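Local coordinates for protein metagenomic carboxyl esterase MGS0156 (Uncultured organism, PDB 5D8M) that probably hydrolyses carboxylic esters, as a carboxyl esterase with an alpha/beta-hydrolase type core, at residues A85-V90 / Y117-T122; L105-A110 / A301-F306; I152-H157 / A179-V184; E256-L261 / N296-A301. One frame throughout, in Å; residues are numbered along the deposited sequence.

Contact 1: A85-V90 / Y117-T122; sequences AGIRLV and YGYATT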
loop_
_atom_site.group_PDB
_atom_site.type_symbol
_atom_site.label_atom_id
_atom_site.label_comp_id
_atom_site.label_asym_id
_atom_site.label_seq_id
_atom_site.Cartn_x
_atom_site.Cartn_y
_atom_site.Cartn_z
ATOM N N ALA A 85 7.839 10.940 19.623
ATOM C CA ALA A 85 7.349 9.601 19.993
ATOM C C ALA A 85 8.335 8.443 19.717
ATOM O O ALA A 85 8.113 7.319 20.140
ATOM C CB ALA A 85 6.035 9.322 19.274
ATOM N N GLY A 86 9.410 8.699 18.985
ATOM C CA GLY A 86 10.325 7.620 18.635
ATOM C C GLY A 86 9.722 6.602 17.662
ATOM O O GLY A 86 10.063 5.422 17.693
ATOM N N ILE A 87 8.818 7.053 16.802
ATOM C CA ILE A 87 8.204 6.168 15.812
ATOM C C ILE A 87 9.129 6.028 14.607
ATOM O O ILE A 87 9.718 7.005 14.164
ATOM C CB ILE A 87 6.811 6.689 15.372
ATOM C CG1 ILE A 87 5.828 6.519 16.526
ATOM C CG2 ILE A 87 6.301 5.974 14.090
ATOM C CD1 ILE A 87 4.438 7.029 16.236
ATOM N N ARG A 88 9.273 4.802 14.116
ATOM C CA ARG A 88 9.974 4.533 12.878
ATOM C C ARG A 88 9.018 3.909 11.870
ATOM O O ARG A 88 8.379 2.904 12.151
ATOM C CB ARG A 88 11.176 3.605 13.100
ATOM C CG ARG A 88 11.850 3.190 11.789
ATOM C CD ARG A 88 13.075 2.323 12.071
ATOM N NE ARG A 88 14.053 3.012 12.905
ATOM C CZ ARG A 88 14.990 3.829 12.444
ATOM N NH1 ARG A 88 15.105 4.065 11.145
ATOM N NH2 ARG A 88 15.808 4.411 13.283
ATOM N N LEU A 89 8.922 4.539 10.708
ATOM C CA LEU A 89 8.158 4.030 9.594
ATOM C C LEU A 89 9.042 3.043 8.821
ATOM O O LEU A 89 10.102 3.407 8.310
ATOM C CB LEU A 89 7.696 5.177 8.691
ATOM C CG LEU A 89 7.031 6.365 9.392
ATOM C CD1 LEU A 89 6.741 7.486 8.373
ATOM C CD2 LEU A 89 5.753 5.932 10.113
ATOM N N VAL A 90 8.622 1.789 8.807
ATOM C CA VAL A 90 9.284 0.755 8.040
ATOM C C VAL A 90 8.521 0.577 6.732
ATOM O O VAL A 90 7.397 0.076 6.716
ATOM C CB VAL A 90 9.354 -0.562 8.826
ATOM C CG1 VAL A 90 10.140 -1.593 8.025
ATOM C CG2 VAL A 90 10.028 -0.301 10.204
ATOM N N TYR A 117 9.881 16.077 10.717
ATOM C CA TYR A 117 8.906 16.142 11.800
ATOM C C TYR A 117 8.969 14.986 12.785
ATOM O O TYR A 117 7.982 14.702 13.465
ATOM C CB TYR A 117 7.495 16.267 11.225
ATOM C CG TYR A 117 7.295 17.625 10.610
ATOM C CD1 TYR A 117 7.261 18.760 11.405
ATOM C CD2 TYR A 117 7.191 17.781 9.232
ATOM C CE1 TYR A 117 7.101 20.017 10.854
ATOM C CE2 TYR A 117 7.028 19.044 8.659
ATOM C CZ TYR A 117 6.978 20.153 9.476
ATOM O OH TYR A 117 6.807 21.406 8.924
ATOM N N GLY A 118 10.129 14.344 12.872
ATOM C CA GLY A 118 10.449 13.455 13.985
ATOM C C GLY A 118 10.164 11.987 13.752
ATOM O O GLY A 118 10.232 11.185 14.679
ATOM N N TYR A 119 9.832 11.624 12.517
ATOM C CA TYR A 119 9.566 10.232 12.203
ATOM C C TYR A 119 10.764 9.650 11.450
ATOM O O TYR A 119 11.088 10.098 10.339
ATOM C CB TYR A 119 8.269 10.094 11.386
ATOM C CG TYR A 119 7.052 10.632 12.127
ATOM C CD1 TYR A 119 6.450 9.881 13.126
ATOM C CD2 TYR A 119 6.520 11.895 11.839
ATOM C CE1 TYR A 119 5.341 10.354 13.835
ATOM C CE2 TYR A 119 5.400 12.383 12.542
ATOM C CZ TYR A 119 4.824 11.595 13.540
ATOM O OH TYR A 119 3.724 12.028 14.246
ATOM N N ALA A 120 11.428 8.668 12.056
ATOM C CA ALA A 120 12.519 7.958 11.372
ATOM C C ALA A 120 11.943 7.047 10.282
ATOM O O ALA A 120 10.786 6.628 10.361
ATOM C CB ALA A 120 13.361 7.137 12.385
ATOM N N THR A 121 12.735 6.764 9.249
ATOM C CA THR A 121 12.266 5.872 8.190
ATOM C C THR A 121 13.337 4.858 7.819
ATOM O O THR A 121 14.522 5.181 7.765
ATOM C CB THR A 121 11.874 6.637 6.895
ATOM O OG1 THR A 121 13.026 7.261 6.320
ATOM C CG2 THR A 121 10.849 7.709 7.188
ATOM N N THR A 122 12.900 3.643 7.552
ATOM C CA THR A 122 13.756 2.591 7.024
ATOM C C THR A 122 13.072 2.002 5.804
ATOM O O THR A 122 11.900 1.685 5.870
ATOM C CB THR A 122 13.997 1.479 8.067
ATOM O OG1 THR A 122 14.819 1.985 9.114
ATOM C CG2 THR A 122 14.668 0.281 7.433
HETATM O O HOH W 1 10.889 10.881 17.626
HETATM O O HOH W 2 8.174 9.894 16.249
HETATM O O HOH W 3 11.585 8.557 15.423
HETATM O O HOH W 4 17.027 5.783 10.003
#

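Contact 2: L105-A110 / A301-F306; sequences LLFDDA and AVAMPF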
loop_
_atom_site.group_PDB
_atom_site.type_symbol
_atom_site.label_atom_id
_atom_site.label_comp_id
_atom_site.label_asym_id
_atom_site.label_seq_id
_atom_site.Cartn_x
_atom_site.Cartn_y
_atom_site.Cartn_z
ATOM N N LEU A 105 12.154 4.533 -5.675
ATOM C CA LEU A 105 12.166 3.897 -4.368
ATOM C C LEU A 105 10.938 4.352 -3.605
ATOM O O LEU A 105 10.581 5.527 -3.678
ATOM C CB LEU A 105 13.432 4.271 -3.579
ATOM C CG LEU A 105 14.743 3.845 -4.216
ATOM C CD1 LEU A 105 15.931 4.447 -3.436
ATOM C CD2 LEU A 105 14.802 2.295 -4.245
ATOM N N LEU A 106 10.329 3.429 -2.858
ATOM C CA LEU A 106 9.063 3.670 -2.174
ATOM C C LEU A 106 9.089 4.961 -1.337
ATOM O O LEU A 106 9.973 5.149 -0.509
ATOM C CB LEU A 106 8.712 2.475 -1.282
ATOM C CG LEU A 106 7.363 2.572 -0.544
ATOM C CD1 LEU A 106 6.236 2.576 -1.505
ATOM C CD2 LEU A 106 7.195 1.434 0.468
ATOM N N PHE A 107 8.125 5.847 -1.584
ATOM C CA PHE A 107 7.979 7.098 -0.830
ATOM C C PHE A 107 9.245 7.933 -0.765
ATOM O O PHE A 107 9.470 8.669 0.200
ATOM C CB PHE A 107 7.472 6.803 0.596
ATOM C CG PHE A 107 5.966 6.642 0.669
ATOM C CD1 PHE A 107 5.141 7.711 0.368
ATOM C CD2 PHE A 107 5.387 5.434 1.027
ATOM C CE1 PHE A 107 3.766 7.585 0.397
ATOM C CE2 PHE A 107 4.011 5.283 1.078
ATOM C CZ PHE A 107 3.193 6.357 0.780
ATOM N N ASP A 108 10.091 7.825 -1.784
ATOM C CA ASP A 108 11.424 8.424 -1.669
ATOM C C ASP A 108 11.363 9.937 -1.476
ATOM O O ASP A 108 12.135 10.495 -0.702
ATOM C CB ASP A 108 12.276 8.108 -2.902
ATOM C CG ASP A 108 13.755 8.007 -2.576
ATOM O OD1 ASP A 108 14.116 7.471 -1.486
ATOM O OD2 ASP A 108 14.560 8.433 -3.428
ATOM N N ASP A 109 10.453 10.593 -2.192
ATOM C CA ASP A 109 10.338 12.039 -2.109
ATOM C C ASP A 109 9.566 12.507 -0.860
ATOM O O ASP A 109 9.491 13.704 -0.593
ATOM C CB ASP A 109 9.682 12.583 -3.382
ATOM C CG ASP A 109 8.294 11.958 -3.683
ATOM O OD1 ASP A 109 7.865 10.920 -3.077
ATOM O OD2 ASP A 109 7.643 12.535 -4.588
ATOM N N ALA A 110 9.020 11.565 -0.098
ATOM C CA ALA A 110 8.291 11.877 1.139
ATOM C C ALA A 110 9.130 11.767 2.421
ATOM O O ALA A 110 8.760 12.292 3.462
ATOM C CB ALA A 110 7.070 10.960 1.269
ATOM N N ALA A 301 1.179 6.387 -8.403
ATOM C CA ALA A 301 1.262 7.773 -7.923
ATOM C C ALA A 301 1.140 7.875 -6.404
ATOM O O ALA A 301 1.743 8.737 -5.774
ATOM C CB ALA A 301 0.187 8.627 -8.593
ATOM N N VAL A 302 0.357 6.997 -5.797
ATOM C CA VAL A 302 0.112 7.131 -4.362
ATOM C C VAL A 302 1.380 6.855 -3.530
ATOM O O VAL A 302 1.461 7.271 -2.374
ATOM C CB VAL A 302 -1.076 6.203 -3.940
ATOM C CG1 VAL A 302 -0.660 4.704 -3.975
ATOM C CG2 VAL A 302 -1.630 6.612 -2.572
ATOM N N ALA A 303 2.414 6.235 -4.110
ATOM C CA ALA A 303 3.522 5.780 -3.270
ATOM C C ALA A 303 4.904 5.698 -3.914
ATOM O O ALA A 303 5.898 5.708 -3.200
ATOM C CB ALA A 303 3.173 4.399 -2.682
HETATM N N MSE A 304 4.971 5.570 -5.241
HETATM C CA MSE A 304 6.234 5.345 -5.946
HETATM C C MSE A 304 6.533 6.503 -6.880
HETATM O O MSE A 304 5.918 6.600 -7.950
HETATM C CB MSE A 304 6.184 4.033 -6.766
HETATM C CG MSE A 304 6.168 2.770 -5.923
HETATM SE SE MSE A 304 7.961 2.256 -5.389
HETATM C CE MSE A 304 8.658 1.560 -7.073
ATOM N N PRO A 305 7.488 7.372 -6.500
ATOM C CA PRO A 305 7.870 8.491 -7.354
ATOM C C PRO A 305 8.740 8.047 -8.538
ATOM O O PRO A 305 9.708 7.309 -8.353
ATOM C CB PRO A 305 8.673 9.400 -6.408
ATOM C CG PRO A 305 9.269 8.443 -5.390
ATOM C CD PRO A 305 8.227 7.364 -5.217
ATOM N N PHE A 306 8.388 8.508 -9.737
ATOM C CA PHE A 306 9.216 8.344 -10.921
ATOM C C PHE A 306 9.517 9.741 -11.458
ATOM O O PHE A 306 8.595 10.472 -11.818
ATOM C CB PHE A 306 8.503 7.513 -12.007
ATOM C CG PHE A 306 8.344 6.058 -11.675
ATOM C CD1 PHE A 306 7.309 5.625 -10.875
ATOM C CD2 PHE A 306 9.224 5.113 -12.204
ATOM C CE1 PHE A 306 7.165 4.276 -10.570
ATOM C CE2 PHE A 306 9.080 3.769 -11.912
ATOM C CZ PHE A 306 8.054 3.356 -11.078
#

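Contact 3: I152-H157 / A179-V184; sequences IVFVTH and AAVVSV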
loop_
_atom_site.group_PDB
_atom_site.type_symbol
_atom_site.label_atom_id
_atom_site.label_comp_id
_atom_site.label_asym_id
_atom_site.label_seq_id
_atom_site.Cartn_x
_atom_site.Cartn_y
_atom_site.Cartn_z
ATOM N N ILE A 152 7.601 0.609 16.025
ATOM C CA ILE A 152 7.609 0.153 14.643
ATOM C C ILE A 152 6.234 0.300 13.981
ATOM O O ILE A 152 5.243 -0.284 14.440
ATOM C CB ILE A 152 8.067 -1.315 14.558
ATOM C CG1 ILE A 152 9.499 -1.437 15.086
ATOM C CG2 ILE A 152 7.951 -1.830 13.133
ATOM C CD1 ILE A 152 10.525 -0.608 14.288
ATOM N N VAL A 153 6.183 1.117 12.930
ATOM C CA VAL A 153 4.972 1.282 12.139
ATOM C C VAL A 153 5.273 0.949 10.679
ATOM O O VAL A 153 5.959 1.704 9.997
ATOM C CB VAL A 153 4.411 2.719 12.260
ATOM C CG1 VAL A 153 3.212 2.921 11.289
ATOM C CG2 VAL A 153 4.003 2.999 13.705
ATOM N N PHE A 154 4.783 -0.191 10.202
ATOM C CA PHE A 154 4.956 -0.544 8.797
ATOM C C PHE A 154 4.094 0.366 7.937
ATOM O O PHE A 154 2.939 0.632 8.278
ATOM C CB PHE A 154 4.568 -2.005 8.527
ATOM C CG PHE A 154 5.567 -3.015 9.055
ATOM C CD1 PHE A 154 6.727 -3.285 8.354
ATOM C CD2 PHE A 154 5.335 -3.692 10.253
ATOM C CE1 PHE A 154 7.657 -4.218 8.815
ATOM C CE2 PHE A 154 6.262 -4.633 10.724
ATOM C CZ PHE A 154 7.423 -4.900 9.994
ATOM N N VAL A 155 4.677 0.856 6.845
ATOM C CA VAL A 155 3.924 1.527 5.801
ATOM C C VAL A 155 4.244 0.802 4.514
ATOM O O VAL A 155 5.397 0.781 4.078
ATOM C CB VAL A 155 4.278 3.013 5.681
ATOM C CG1 VAL A 155 3.435 3.661 4.599
ATOM C CG2 VAL A 155 4.038 3.713 7.035
ATOM N N THR A 156 3.231 0.150 3.954
ATOM C CA THR A 156 3.448 -0.852 2.930
ATOM C C THR A 156 2.705 -0.458 1.675
ATOM O O THR A 156 1.718 0.281 1.749
ATOM C CB THR A 156 2.964 -2.256 3.426
ATOM O OG1 THR A 156 1.540 -2.249 3.637
ATOM C CG2 THR A 156 3.597 -2.607 4.767
ATOM N N HIS A 157 3.167 -0.952 0.525
ATOM C CA HIS A 157 2.518 -0.661 -0.746
ATOM C C HIS A 157 2.313 -1.967 -1.516
ATOM O O HIS A 157 3.216 -2.820 -1.568
ATOM C CB HIS A 157 3.369 0.334 -1.568
ATOM C CG HIS A 157 2.800 0.667 -2.920
ATOM N ND1 HIS A 157 3.488 0.434 -4.091
ATOM C CD2 HIS A 157 1.623 1.231 -3.281
ATOM C CE1 HIS A 157 2.766 0.847 -5.116
ATOM N NE2 HIS A 157 1.631 1.342 -4.652
ATOM N N ALA A 179 3.954 -2.189 16.321
ATOM C CA ALA A 179 2.795 -1.431 16.807
ATOM C C ALA A 179 1.655 -1.329 15.773
ATOM O O ALA A 179 0.473 -1.373 16.126
ATOM C CB ALA A 179 3.209 -0.049 17.242
ATOM N N ALA A 180 2.003 -1.184 14.507
ATOM C CA ALA A 180 0.985 -0.874 13.510
ATOM C C ALA A 180 1.405 -1.272 12.116
ATOM O O ALA A 180 2.607 -1.283 11.799
ATOM C CB ALA A 180 0.657 0.622 13.549
ATOM N N VAL A 181 0.412 -1.613 11.289
ATOM C CA VAL A 181 0.614 -1.789 9.850
ATOM C C VAL A 181 -0.315 -0.892 9.091
ATOM O O VAL A 181 -1.520 -0.964 9.283
ATOM C CB VAL A 181 0.332 -3.217 9.375
ATOM C CG1 VAL A 181 0.513 -3.301 7.847
ATOM C CG2 VAL A 181 1.236 -4.214 10.116
ATOM N N VAL A 182 0.245 -0.072 8.211
ATOM C CA VAL A 182 -0.543 0.753 7.324
ATOM C C VAL A 182 -0.401 0.230 5.913
ATOM O O VAL A 182 0.707 0.085 5.401
ATOM C CB VAL A 182 -0.088 2.216 7.357
ATOM C CG1 VAL A 182 -0.979 3.040 6.431
ATOM C CG2 VAL A 182 -0.146 2.738 8.795
ATOM N N SER A 183 -1.529 -0.079 5.302
ATOM C CA SER A 183 -1.581 -0.530 3.931
ATOM C C SER A 183 -1.907 0.645 3.000
ATOM O O SER A 183 -2.938 1.307 3.178
ATOM C CB SER A 183 -2.666 -1.631 3.815
ATOM O OG SER A 183 -2.681 -2.219 2.531
ATOM N N VAL A 184 -1.054 0.887 2.010
ATOM C CA VAL A 184 -1.287 1.890 0.985
ATOM C C VAL A 184 -1.435 1.207 -0.380
ATOM O O VAL A 184 -0.454 0.695 -0.928
ATOM C CB VAL A 184 -0.124 2.917 0.930
ATOM C CG1 VAL A 184 -0.433 4.032 -0.042
ATOM C CG2 VAL A 184 0.170 3.477 2.357
#

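Contact 4: E256-L261 / N296-A301; sequences ETSAIL and NADHLA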
loop_
_atom_site.group_PDB
_atom_site.type_symbol
_atom_site.label_atom_id
_atom_site.label_comp_id
_atom_site.label_asym_id
_atom_site.label_seq_id
_atom_site.Cartn_x
_atom_site.Cartn_y
_atom_site.Cartn_z
ATOM N N GLU A 256 -6.963 10.442 -15.198
ATOM C CA GLU A 256 -5.877 10.743 -14.255
ATOM C C GLU A 256 -5.113 9.490 -13.837
ATOM O O GLU A 256 -4.366 9.490 -12.851
ATOM C CB GLU A 256 -6.418 11.469 -13.024
ATOM C CG GLU A 256 -7.018 12.853 -13.345
ATOM C CD GLU A 256 -6.029 13.812 -14.035
ATOM O OE1 GLU A 256 -4.804 13.721 -13.787
ATOM O OE2 GLU A 256 -6.483 14.677 -14.830
ATOM N N THR A 257 -5.294 8.424 -14.603
ATOM C CA THR A 257 -4.604 7.162 -14.385
ATOM C C THR A 257 -3.477 7.068 -15.439
ATOM O O THR A 257 -3.708 7.365 -16.604
ATOM C CB THR A 257 -5.595 5.954 -14.497
ATOM O OG1 THR A 257 -6.565 6.000 -13.426
ATOM C CG2 THR A 257 -4.865 4.618 -14.444
ATOM N N SER A 258 -2.267 6.712 -15.007
ATOM C CA SER A 258 -1.104 6.601 -15.896
ATOM C C SER A 258 -1.348 5.732 -17.126
ATOM O O SER A 258 -1.980 4.691 -17.028
ATOM C CB SER A 258 0.108 6.023 -15.126
ATOM O OG SER A 258 0.566 6.920 -14.138
ATOM N N ALA A 259 -0.810 6.161 -18.268
ATOM C CA ALA A 259 -1.017 5.457 -19.530
ATOM C C ALA A 259 -0.722 3.966 -19.385
ATOM O O ALA A 259 -1.511 3.138 -19.800
ATOM C CB ALA A 259 -0.162 6.070 -20.623
ATOM N N ILE A 260 0.388 3.639 -18.732
ATOM C CA ILE A 260 0.840 2.261 -18.635
ATOM C C ILE A 260 -0.189 1.414 -17.874
ATOM O O ILE A 260 -0.306 0.211 -18.110
ATOM C CB ILE A 260 2.237 2.164 -17.940
ATOM C CG1 ILE A 260 2.856 0.783 -18.151
ATOM C CG2 ILE A 260 2.162 2.525 -16.449
ATOM C CD1 ILE A 260 3.545 0.645 -19.482
ATOM N N LEU A 261 -0.954 2.053 -16.995
ATOM C CA LEU A 261 -1.910 1.343 -16.142
ATOM C C LEU A 261 -3.311 1.277 -16.765
ATOM O O LEU A 261 -4.141 0.466 -16.367
ATOM C CB LEU A 261 -2.000 2.012 -14.774
ATOM C CG LEU A 261 -0.729 2.037 -13.927
ATOM C CD1 LEU A 261 -1.055 2.767 -12.628
ATOM C CD2 LEU A 261 -0.203 0.613 -13.651
ATOM N N ASN A 296 -6.823 10.058 -4.170
ATOM C CA ASN A 296 -7.158 10.294 -5.564
ATOM C C ASN A 296 -5.897 10.189 -6.423
ATOM O O ASN A 296 -5.254 11.185 -6.748
ATOM C CB ASN A 296 -7.816 11.682 -5.723
ATOM C CG ASN A 296 -8.458 11.869 -7.081
ATOM O OD1 ASN A 296 -8.245 11.058 -8.010
ATOM N ND2 ASN A 296 -9.231 12.952 -7.223
ATOM N N ALA A 297 -5.549 8.966 -6.790
ATOM C CA ALA A 297 -4.244 8.678 -7.343
ATOM C C ALA A 297 -4.296 7.263 -7.896
ATOM O O ALA A 297 -5.056 6.432 -7.369
ATOM C CB ALA A 297 -3.144 8.798 -6.225
ATOM N N ASP A 298 -3.471 6.952 -8.897
ATOM C CA ASP A 298 -3.449 5.582 -9.390
ATOM C C ASP A 298 -2.438 4.790 -8.549
ATOM O O ASP A 298 -1.825 5.328 -7.634
ATOM C CB ASP A 298 -3.157 5.510 -10.922
ATOM C CG ASP A 298 -1.740 6.009 -11.311
ATOM O OD1 ASP A 298 -0.772 5.849 -10.524
ATOM O OD2 ASP A 298 -1.575 6.510 -12.454
ATOM N N HIS A 299 -2.294 3.510 -8.855
ATOM C CA HIS A 299 -1.494 2.595 -8.050
ATOM C C HIS A 299 -0.077 3.088 -7.776
ATOM O O HIS A 299 0.432 2.939 -6.668
ATOM C CB HIS A 299 -1.439 1.233 -8.749
ATOM C CG HIS A 299 -0.889 0.142 -7.892
ATOM N ND1 HIS A 299 -1.565 -0.353 -6.796
ATOM C CD2 HIS A 299 0.277 -0.548 -7.964
ATOM C CE1 HIS A 299 -0.846 -1.314 -6.243
ATOM N NE2 HIS A 299 0.276 -1.446 -6.927
ATOM N N LEU A 300 0.562 3.682 -8.779
ATOM C CA LEU A 300 1.955 4.109 -8.626
ATOM C C LEU A 300 2.083 5.505 -8.032
ATOM O O LEU A 300 2.958 5.780 -7.199
ATOM C CB LEU A 300 2.657 4.033 -9.984
ATOM C CG LEU A 300 2.801 2.601 -10.478
ATOM C CD1 LEU A 300 3.482 2.607 -11.856
ATOM C CD2 LEU A 300 3.590 1.744 -9.488
ATOM N N ALA A 301 1.179 6.387 -8.403
ATOM C CA ALA A 301 1.262 7.773 -7.923
ATOM C C ALA A 301 1.140 7.875 -6.404
ATOM O O ALA A 301 1.743 8.737 -5.774
ATOM C CB ALA A 301 0.187 8.627 -8.593
HETATM O O HOH W 5 -2.689 9.244 -10.675
HETATM O O HOH W 6 1.795 6.987 -11.458
#

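Contact 1: A85-V90 / Y117-T122
Arg88 holds CG anti to its backbone N (chi1 174°) and bends at chi3 (-59°). This turns the guanidinium toward the neighbouring strand. There Thr122 keeps OG1 anti to its carbonyl carbon, on the same face of the sheet. Arg88 NH1 donates to Thr122 OG1 at 2.9 Å, but the bond is bent and the hydroxyl is tilted out of the guanidinium plane. Ala120 CB lies against one face of that group, 3.7 Å from Arg88 CZ. A water in the guanidinium plane accepts from NH1, and NE forms a salt bridge with Asp150.

The backbones pair as parallel strands. Leu89 N donates to Ala120 O at 2.8 Å, and Thr122 N meets Leu89 O at 2.9 Å, nearly along the C=O axis. The first rung, Ala120 N to Ile87 O, is longer at 3.2 Å. Before it the chains diverge, and a water joins Ile87 N to Gly118 O. Gly118 is the C-prime residue of the Schellman motif that ends helix 111-116. This helix links the two strands in a beta-alpha-beta unit. Ile87 and Tyr119 lie side by side, Ile87 CB meeting the ring edge 3.9 Å from Tyr119 CD1, while the phenol OH bonds Glu336.

The Arg88 N-H groups thus reach a carboxylate, a hydroxyl and a water; Asp150 probably balances the charge, while Thr122 and the water help to fix the group's orientation.

Contact 2: L105-A110 / A301-F306
The tight part of this contact centres on Phe107 and Ala303. Phe107 N donates to Ala303 O at 2.8 Å, and the donor stands almost exactly on the C=O axis. Residues Leu105 to Asp108 form a type II beta turn, in which Phe107 has positive phi. Ala303 CA sits over the Phe107 ring face as a CH-pi contact, 4.2 Å from the ring centroid. Leu106 has CG anti to its backbone N, which brings CD1 to 3.8 Å from Ala303 CB. The Ala303 methyl touches both that branch and the ring, at Phe107 CE2. Val302 O is buried close to Phe107 CE1 and CZ and has no polar partner in the model.

Pro305 packs against the turn, its CD 3.4 Å from Leu105 O and its CG 3.7 Å from Asp109 OD1. The selenium of selenomethionine Met304 packs on the backbone at Leu106 N, 3.7 Å away.

The looser side is formed by Leu105 and Asp108, both partly exposed. The Leu105 side chain starts away from 301-306, and the Asp108 carboxylate leads away too. Asp109 instead turns its carboxylate inward across Pro305 and pairs with Arg324.

The two loops meet at the C-terminal end of strand 151-157. Helix 324-338 packs on Phe107, Val302 and Pro305, strand 151-157 touches Leu106, Phe107 and Ala303, and strand 120-123 reaches Leu105 and Leu106.

Contact 3: I152-H157 / A179-V184
Val155 overlaps Val184 obliquely, its CG1 4.0 Å from Val184 CG2. The two residues belong to neighbouring parallel strands in the middle of the sheet, as in the alpha/beta-hydrolase fold. Strand 151-157 runs directly into the turn before helix 159-170, the place of the nucleophile elbow in this fold. On the same face Val153 CG2 meets Ala180 CB at 4.1 Å, and Val153 CG1 reaches across to Val182 CG2. On the other face the Phe154 ring crosses Val181, with Phe154 CD2 4.1 Å from Val181 CG2. Helix 159-170 packs on this face, against Thr156, Val181 and Ser183.

The backbone bonds form a regular parallel ladder. Phe154 N donates to Ala180 O at 2.9 Å, and Val182 N returns a bond to Phe154 O. At the start of the ladder, Ile152 O takes Ala179 N and, weakly, Ala180 N. Near its end Val184 N donates to Thr156 O at 2.8 Å.

Thr156 adds a side-chain bond. Its OG1 takes the crowded position between backbone N and carbonyl carbon (chi1 65°). From there OG1 donates to Val182 O at 3.0 Å. Val182 O also accepts from Thr156 N, nearly along its C=O axis, while the hydroxyl comes from above the carbonyl plane. A valine here would lose the second bond to Val182 O and would probably loosen the hold between the strands.

His157 bonds His299 O through NE2, and at its ring edge CD2 lies 3.2 Å from Val184 O.

Contact 4: E256-L261 / N296-A301
Asp298 OD2 is gripped by two short bonds, both from Ser258. Ser258 N comes to its anti lone pair at 2.7 Å, with an N-H...O angle of 163°. Ser258 OG donates to its syn lone pair at 2.8 Å. The other oxygen, Asp298 OD1, serves its own chain. Ala301 N meets it at 2.9 Å, nearly along the C-O axis, which makes an Asx motif. Leu300 N adds a weak bond, and a water donates to both Asp298 OD1 and Ser258 OG.

Asp298 CG sits in the crowded position between backbone N and carbonyl carbon (chi1 65°). This places the carboxylate between the turn at 299-301 and the loop 256-261. Leu261 crosses it at about a right angle, with CD1 3.6 Å from Asp298 CG. Thr257 CG2 lies 4.0 Å from Asp298 CB. A second water joins Glu256 O to Asp298 N, so the backbones are linked as well. An alanine in place of Asp298 would lose every carboxylate bond and would probably disturb the turn that carries His299.

That turn matters for the likely active site. His299 ND1 bonds Asp276, and NE2 makes a weak bond to Ser158 OG, a geometry consistent with a Ser-His-Asp catalytic triad. Asp298 would then be a second-shell residue, holding the turn that carries the histidine.

The Asp298 carboxylate receives N-H and O-H donors on both oxygens, so it is probably ionised, and its bonds tie the 256-261 loop to the turn at 298-301.

How the contacts relate
Contacts 1 and 3 share the central parallel sheet. Their strands 87-92 and 151-157 are neighbours, and the contact centres lie about 12 Å apart. Contact 1 includes the outermost strand 120-123. Contacts 2 and 4 are made by loops. They share Ala301, and their centres are about 13 Å apart. Contacts 1 and 4 are the most distant pair, with centres about 28 Å apart. Along the chain contact 1 closes before contact 3 opens, and contact 3 before contact 4. Contact 2 encloses contacts 3 and 4. Contacts 1 and 2 cross along the chain. In contacts 2, 3 and 4, segments distant in sequence thus converge at His157, near the likely catalytic histidine.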